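Local coordinates for probable transcriptional repressor protein (Mycobacterium tuberculosis, PDB 4FX0) that acts as an oxidation-sensing, redox-dependent transcription factor of the MarR family, a helix-turn-helix repressor that binds DNA, at the interface of chains A and B. Coordinates in Å, arbitrary orientation; residue numbers count along the deposited sequence, not the author numbering. Chains: chain A/B, Probable transcriptional repressor protein.

The interface of chains A and B. Residues chain A 5-7, 11, 136-137, 139-140; chain B 18, 22, 116, 119-120, 123, 126, 133.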
ATOM      1  N   GLU A   5      13.006   7.560   3.903  1.00 68.92           N
ATOM      2  CA  GLU A   5      12.505   7.243   5.229  1.00 61.24           C
ATOM      3  C   GLU A   5      11.006   7.494   5.328  1.00 54.68           C
ATOM      4  O   GLU A   5      10.410   7.322   6.391  1.00 62.89           O
ATOM      5  CB  GLU A   5      13.250   8.074   6.274  1.00 79.93           C
ATOM      6  CG  GLU A   5      14.762   7.997   6.140  1.00 90.66           C
ATOM      7  CD  GLU A   5      15.462   9.236   6.663  1.00113.24           C
ATOM      8  OE1 GLU A   5      16.575   9.538   6.184  1.00126.02           O
ATOM      9  OE2 GLU A   5      14.900   9.909   7.553  1.00115.58           O
ATOM     10  N   CYS A   6      10.401   7.904   4.216  1.00 41.07           N
ATOM     11  CA  CYS A   6       8.967   8.161   4.186  1.00 52.62           C
ATOM     12  C   CYS A   6       8.193   6.942   4.664  1.00 64.12           C
ATOM     13  O   CYS A   6       8.302   5.858   4.089  1.00 53.58           O
ATOM     14  CB  CYS A   6       8.508   8.553   2.782  1.00 49.94           C
ATOM     15  SG  CYS A   6       6.717   8.752   2.631  1.00 61.59           S
ATOM     16  N   ALA A   7       7.415   7.130   5.724  1.00 71.24           N
ATOM     17  CA  ALA A   7       6.641   6.050   6.319  1.00 67.00           C
ATOM     18  C   ALA A   7       5.564   5.556   5.364  1.00 64.63           C
ATOM     19  O   ALA A   7       5.204   4.377   5.373  1.00 58.10           O
ATOM     20  CB  ALA A   7       6.021   6.507   7.627  1.00 67.44           C
ATOM     21  N   THR A  11       5.811   1.603   3.780  1.00 46.83           N
ATOM     22  CA  THR A  11       4.673   0.743   4.078  1.00 56.06           C
ATOM     23  C   THR A  11       3.976   0.289   2.801  1.00 56.11           C
ATOM     24  O   THR A  11       3.723  -0.900   2.610  1.00 63.14           O
ATOM     25  CB  THR A  11       3.653   1.455   4.983  1.00 63.50           C
ATOM     26  OG1 THR A  11       4.345   2.182   6.006  1.00 68.64           O
ATOM     27  CG2 THR A  11       2.718   0.446   5.626  1.00 57.16           C
ATOM     28  N   LEU A 136       1.536   2.549  13.600  1.00 47.40           N
ATOM     29  CA  LEU A 136       1.846   3.478  12.527  1.00 47.09           C
ATOM     30  C   LEU A 136       0.567   3.918  11.823  1.00 51.38           C
ATOM     31  O   LEU A 136       0.251   5.108  11.775  1.00 68.74           O
ATOM     32  CB  LEU A 136       2.807   2.826  11.533  1.00 46.42           C
ATOM     33  CG  LEU A 136       4.047   3.633  11.148  1.00 54.33           C
ATOM     34  CD1 LEU A 136       4.688   4.262  12.377  1.00 33.04           C
ATOM     35  CD2 LEU A 136       5.041   2.750  10.404  1.00 46.46           C
ATOM     36  N   GLY A 137      -0.171   2.951  11.284  1.00 44.09           N
ATOM     37  CA  GLY A 137      -1.440   3.233  10.639  1.00 39.31           C
ATOM     38  C   GLY A 137      -2.411   3.865  11.614  1.00 47.90           C
ATOM     39  O   GLY A 137      -3.197   4.740  11.254  1.00 53.54           O
ATOM     40  N   ALA A 139      -1.565   5.743  14.183  1.00 59.00           N
ATOM     41  CA  ALA A 139      -1.114   7.117  14.342  1.00 59.40           C
ATOM     42  C   ALA A 139      -1.699   7.971  13.231  1.00 62.74           C
ATOM     43  O   ALA A 139      -2.197   9.071  13.471  1.00 69.14           O
ATOM     44  CB  ALA A 139       0.405   7.183  14.313  1.00 56.12           C
ATOM     45  N   ALA A 140      -1.641   7.447  12.011  1.00 74.83           N
ATOM     46  CA  ALA A 140      -2.175   8.143  10.850  1.00 67.17           C
ATOM     47  C   ALA A 140      -3.664   8.411  11.022  1.00 63.25           C
ATOM     48  O   ALA A 140      -4.120   9.547  10.888  1.00 72.52           O
ATOM     49  CB  ALA A 140      -1.927   7.330   9.593  1.00 54.34           C
TER
ATOM     50  N   LEU B  18      -2.230   5.403   6.173  1.00 54.08           N
ATOM     51  CA  LEU B  18      -1.136   6.347   5.963  1.00 49.53           C
ATOM     52  C   LEU B  18      -1.374   7.186   4.715  1.00 49.69           C
ATOM     53  O   LEU B  18      -1.182   8.405   4.726  1.00 47.99           O
ATOM     54  CB  LEU B  18       0.197   5.605   5.850  1.00 47.47           C
ATOM     55  CG  LEU B  18       0.744   5.009   7.148  1.00 56.58           C
ATOM     56  CD1 LEU B  18       1.829   3.983   6.863  1.00 62.89           C
ATOM     57  CD2 LEU B  18       1.263   6.110   8.061  1.00 57.51           C
ATOM     58  N   TYR B  22      -1.625  11.178   4.807  1.00 46.70           N
ATOM     59  CA  TYR B  22      -0.663  11.888   3.971  1.00 49.34           C
ATOM     60  C   TYR B  22      -1.360  12.719   2.895  1.00 53.21           C
ATOM     61  O   TYR B  22      -0.927  13.827   2.579  1.00 56.24           O
ATOM     62  CB  TYR B  22       0.343  10.912   3.355  1.00 49.58           C
ATOM     63  CG  TYR B  22       1.502  10.594   4.274  1.00 57.20           C
ATOM     64  CD1 TYR B  22       1.285  10.037   5.528  1.00 54.82           C
ATOM     65  CD2 TYR B  22       2.811  10.855   3.891  1.00 59.53           C
ATOM     66  CE1 TYR B  22       2.338   9.750   6.375  1.00 51.94           C
ATOM     67  CE2 TYR B  22       3.873  10.569   4.732  1.00 54.72           C
ATOM     68  CZ  TYR B  22       3.629  10.017   5.973  1.00 53.79           C
ATOM     69  OH  TYR B  22       4.679   9.730   6.815  1.00 46.89           O
ATOM     70  N   GLN B 116       4.848  13.104   8.752  1.00 54.41           N
ATOM     71  CA  GLN B 116       5.867  12.083   8.972  1.00 34.53           C
ATOM     72  C   GLN B 116       6.293  12.065  10.434  1.00 57.82           C
ATOM     73  O   GLN B 116       6.385  11.005  11.054  1.00 72.95           O
ATOM     74  CB  GLN B 116       7.084  12.355   8.085  1.00 41.49           C
ATOM     75  CG  GLN B 116       8.250  11.400   8.297  1.00 46.84           C
ATOM     76  CD  GLN B 116       8.069  10.079   7.575  1.00 54.64           C
ATOM     77  OE1 GLN B 116       6.972   9.750   7.120  1.00 62.05           O
ATOM     78  NE2 GLN B 116       9.150   9.317   7.459  1.00 50.57           N
ATOM     79  N   VAL B 119       3.402  10.877  12.751  1.00 60.69           N
ATOM     80  CA  VAL B 119       3.089   9.458  12.600  1.00 60.50           C
ATOM     81  C   VAL B 119       4.184   8.548  13.159  1.00 63.77           C
ATOM     82  O   VAL B 119       3.893   7.549  13.817  1.00 49.55           O
ATOM     83  CB  VAL B 119       2.806   9.099  11.125  1.00 45.18           C
ATOM     84  CG1 VAL B 119       3.172   7.653  10.838  1.00 40.66           C
ATOM     85  CG2 VAL B 119       1.345   9.368  10.787  1.00 43.07           C
ATOM     86  N   THR B 120       5.441   8.902  12.903  1.00 62.72           N
ATOM     87  CA  THR B 120       6.568   8.088  13.351  1.00 53.72           C
ATOM     88  C   THR B 120       6.907   8.332  14.820  1.00 60.41           C
ATOM     89  O   THR B 120       7.889   7.799  15.336  1.00 59.83           O
ATOM     90  CB  THR B 120       7.822   8.332  12.493  1.00 51.66           C
ATOM     91  OG1 THR B 120       8.216   9.706  12.597  1.00 60.39           O
ATOM     92  CG2 THR B 120       7.542   7.998  11.034  1.00 37.98           C
ATOM     93  N   VAL B 123       6.175   5.235  17.327  1.00 46.00           N
ATOM     94  CA  VAL B 123       7.119   4.127  17.459  1.00 62.66           C
ATOM     95  C   VAL B 123       8.397   4.574  18.159  1.00 62.88           C
ATOM     96  O   VAL B 123       8.839   5.711  17.996  1.00 67.64           O
ATOM     97  CB  VAL B 123       7.481   3.516  16.090  1.00 66.50           C
ATOM     98  CG1 VAL B 123       6.235   2.976  15.401  1.00 68.01           C
ATOM     99  CG2 VAL B 123       8.180   4.544  15.216  1.00 67.05           C
ATOM    100  N   TRP B 126      11.951   4.968  14.767  1.00 68.43           N
ATOM    101  CA  TRP B 126      11.455   4.889  13.398  1.00 70.02           C
ATOM    102  C   TRP B 126      12.430   4.198  12.440  1.00 67.60           C
ATOM    103  O   TRP B 126      12.032   3.309  11.691  1.00 69.94           O
ATOM    104  CB  TRP B 126      11.067   6.272  12.868  1.00 67.93           C
ATOM    105  CG  TRP B 126      10.832   6.282  11.392  1.00 67.12           C
ATOM    106  CD1 TRP B 126      11.385   7.129  10.478  1.00 69.89           C
ATOM    107  CD2 TRP B 126       9.997   5.382  10.651  1.00 66.37           C
ATOM    108  NE1 TRP B 126      10.937   6.822   9.216  1.00 72.67           N
ATOM    109  CE2 TRP B 126      10.087   5.753   9.296  1.00 69.80           C
ATOM    110  CE3 TRP B 126       9.181   4.304  11.005  1.00 65.39           C
ATOM    111  CZ2 TRP B 126       9.387   5.082   8.293  1.00 65.84           C
ATOM    112  CZ3 TRP B 126       8.490   3.639  10.008  1.00 62.02           C
ATOM    113  CH2 TRP B 126       8.598   4.030   8.668  1.00 58.71           C
ATOM    114  N   ILE B 133      10.118  -3.110   8.474  1.00 60.47           N
ATOM    115  CA  ILE B 133       9.033  -3.160   7.500  1.00 57.34           C
ATOM    116  C   ILE B 133       9.568  -3.407   6.095  1.00 56.46           C
ATOM    117  O   ILE B 133       9.079  -4.280   5.377  1.00 59.90           O
ATOM    118  CB  ILE B 133       8.211  -1.856   7.507  1.00 58.59           C
ATOM    119  CG1 ILE B 133       7.563  -1.644   8.878  1.00 58.87           C
ATOM    120  CG2 ILE B 133       7.159  -1.883   6.407  1.00 52.21           C
ATOM    121  CD1 ILE B 133       6.818  -0.330   9.010  1.00 53.84           C
TER
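This patch belongs to the two-fold dimer interface of a MarR-family regulator, where terminal helices of the two subunits interlock. Its polar part sits at the start of helix 7-26 of chain A. The side-chain amide of B:Gln116 spans that turn: OE1 accepts the backbone N-H of A:Ala7 at 3.0 Å, nearly straight (170° at H) and on an in-plane lone pair, while NE2 donates to the carbonyl O of A:Glu5 from above the carbonyl plane. The O of A:Glu5 also accepts a hydrogen bond from the indole NE1 of B:Trp126, 2.9 Å away, in the ring plane and on a lone pair. Two donors converge on this oxygen, both bonds bent at the hydrogen; A:Glu5 is poorly ordered, so their details are less certain. B:Gln116 reaches the turn with CG anti to its backbone N and a bend at chi2 (81°).

Beside this, A:Leu136 pushes its fork into chain B. A:Leu136 CD2 lies 3.6 Å from CZ3 of B:Trp126, the side chains crossing at about a right angle, and meets CD1 of B:Ile133 tip to tip; A:Leu136 CD1 packs 3.6 Å from CG1 of B:Val123. Farther along helix 126-142 of chain A, A:Ala140 CA is met by CG2 of B:Val119, at the end of helix 99-119. B:Leu18 splits its methyls, CD2 on A:Ala140 CB (3.7 Å) and CD1 at OG1 and CB of A:Thr11, these two side chains crossing at about a right angle. Behind the indole, B:Thr120 CG2 covers one ring face, its OG1 donating a hydrogen bond to the main-chain carbonyl O of B:Gln116 from above the carbonyl plane.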